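Local coordinates for protein acetyltransferase (PDB 7BYY) that probably transfers an acetyl group from acetyl-CoA to glycyl-tRNA, acting as a GNAT-family toxin of a toxin-antitoxin system, at residues A[107-110]-A[111-114]. The protein carries 1 engineered substitution. Residues are numbered along the deposited sequence; the frame is centred on the assembly and turned at random.
Sequences RKYQ and KRGF
Tyr109 meets Phe114 and Arg112 where the loop enters a helix. Its CB packs against CD2 of Phe114, at 3.8 Å. The backbone O of Tyr109 lies at the edge of the Phe114 ring, 3.6 Å from CD2, and 3.4 Å from CB of Arg112. With CG beside its own backbone N (chi1 -67°), Phe114 turns its ring back toward residue 109.

The chain of Arg112 bends at chi2 and chi3. This brings NH2 to 3.8 Å from CD2 of Tyr109, with the guanidinium and phenol planes 33° apart. One face of the guanidinium carries CE2 of Phe114, offset toward the rim. No hydrogen bond joins 107-110 to 111-114.

Behind these contacts, a short 3-10 turn closes with Gln110 N bonded to Arg107 O. The extended Gln110 side chain gives NE2 to Val105 O. Lys108 forms a salt bridge with Glu66. Gly113 takes a positive phi (87°) and is the N-cap of the next helix.

The loop after strand 94-105 leads into helix 114-132, the place where GNAT enzymes typically bind the acetyl-CoA pyrophosphate. Tyr109 and Phe114 both rest on Ile68 of strand 67-79.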
loop_
_atom_site.group_PDB
_atom_site.type_symbol
_atom_site.label_atom_id
_atom_site.label_comp_id
_atom_site.label_asym_id
_atom_site.label_seq_id
_atom_site.Cartn_x
_atom_site.Cartn_y
_atom_site.Cartn_z
ATOM N N ARG A 107 -1.428 12.761 27.070
ATOM C CA ARG A 107 -2.491 12.825 28.069
ATOM C C ARG A 107 -2.912 14.259 28.364
ATOM O O ARG A 107 -4.094 14.524 28.611
ATOM C CB ARG A 107 -2.049 12.121 29.351
ATOM C CG ARG A 107 -2.242 10.613 29.323
ATOM C CD ARG A 107 -2.349 10.050 30.724
ATOM N NE ARG A 107 -1.187 10.411 31.529
ATOM C CZ ARG A 107 -1.235 10.686 32.827
ATOM N NH1 ARG A 107 -2.391 10.642 33.475
ATOM N NH2 ARG A 107 -0.124 11.005 33.477
ATOM N N LYS A 108 -1.968 15.198 28.345
ATOM C CA LYS A 108 -2.317 16.582 28.643
ATOM C C LYS A 108 -3.041 17.275 27.495
ATOM O O LYS A 108 -3.368 18.459 27.621
ATOM C CB LYS A 108 -1.068 17.377 29.033
ATOM C CG LYS A 108 -0.059 17.590 27.926
ATOM C CD LYS A 108 0.855 18.753 28.274
ATOM C CE LYS A 108 2.292 18.458 27.901
ATOM N NZ LYS A 108 3.200 19.578 28.280
ATOM N N TYR A 109 -3.296 16.573 26.387
ATOM C CA TYR A 109 -4.141 17.074 25.312
ATOM C C TYR A 109 -5.385 16.227 25.094
ATOM O O TYR A 109 -6.179 16.541 24.199
ATOM C CB TYR A 109 -3.366 17.149 23.990
ATOM C CG TYR A 109 -2.018 17.817 24.081
ATOM C CD1 TYR A 109 -0.876 17.076 24.348
ATOM C CD2 TYR A 109 -1.882 19.185 23.880
ATOM C CE1 TYR A 109 0.362 17.675 24.425
ATOM C CE2 TYR A 109 -0.644 19.795 23.954
ATOM C CZ TYR A 109 0.471 19.033 24.228
ATOM O OH TYR A 109 1.703 19.629 24.307
ATOM N N GLN A 110 -5.572 15.161 25.866
ATOM C CA GLN A 110 -6.713 14.283 25.668
ATOM C C GLN A 110 -8.011 14.994 26.051
ATOM O O GLN A 110 -8.012 16.109 26.583
ATOM C CB GLN A 110 -6.544 12.996 26.475
ATOM C CG GLN A 110 -5.437 12.087 25.958
ATOM C CD GLN A 110 -5.259 10.837 26.800
ATOM O OE1 GLN A 110 -5.951 10.646 27.801
ATOM N NE2 GLN A 110 -4.325 9.981 26.400
ATOM N N LYS A 111 -9.129 14.325 25.761
ATOM C CA LYS A 111 -10.470 14.853 26.021
ATOM C C LYS A 111 -10.702 16.186 25.312
ATOM O O LYS A 111 -11.461 17.032 25.792
ATOM C CB LYS A 111 -10.733 14.995 27.524
ATOM C CG LYS A 111 -11.198 13.717 28.199
ATOM C CD LYS A 111 -11.234 13.870 29.711
ATOM C CE LYS A 111 -12.063 12.771 30.367
ATOM N NZ LYS A 111 -13.532 13.012 30.239
ATOM N N ARG A 112 -10.057 16.385 24.159
ATOM C CA ARG A 112 -10.175 17.653 23.451
ATOM C C ARG A 112 -10.369 17.485 21.948
ATOM O O ARG A 112 -10.269 18.477 21.215
ATOM C CB ARG A 112 -8.946 18.530 23.721
ATOM C CG ARG A 112 -9.055 19.370 24.983
ATOM C CD ARG A 112 -8.366 20.711 24.811
ATOM N NE ARG A 112 -6.966 20.659 25.223
ATOM C CZ ARG A 112 -6.014 21.460 24.751
ATOM N NH1 ARG A 112 -6.308 22.381 23.842
ATOM N NH2 ARG A 112 -4.767 21.336 25.189
ATOM N N GLY A 113 -10.644 16.276 21.466
ATOM C CA GLY A 113 -10.917 16.056 20.065
ATOM C C GLY A 113 -9.702 15.815 19.195
ATOM O O GLY A 113 -9.865 15.533 18.000
ATOM N N PHE A 114 -8.491 15.923 19.745
ATOM C CA PHE A 114 -7.298 15.611 18.969
ATOM C C PHE A 114 -7.206 14.129 18.633
ATOM O O PHE A 114 -6.435 13.755 17.742
ATOM C CB PHE A 114 -6.049 16.062 19.724
ATOM C CG PHE A 114 -5.927 17.551 19.852
ATOM C CD1 PHE A 114 -6.173 18.373 18.764
ATOM C CD2 PHE A 114 -5.572 18.132 21.058
ATOM C CE1 PHE A 114 -6.063 19.749 18.873
ATOM C CE2 PHE A 114 -5.460 19.505 21.177
ATOM C CZ PHE A 114 -5.708 20.315 20.080
#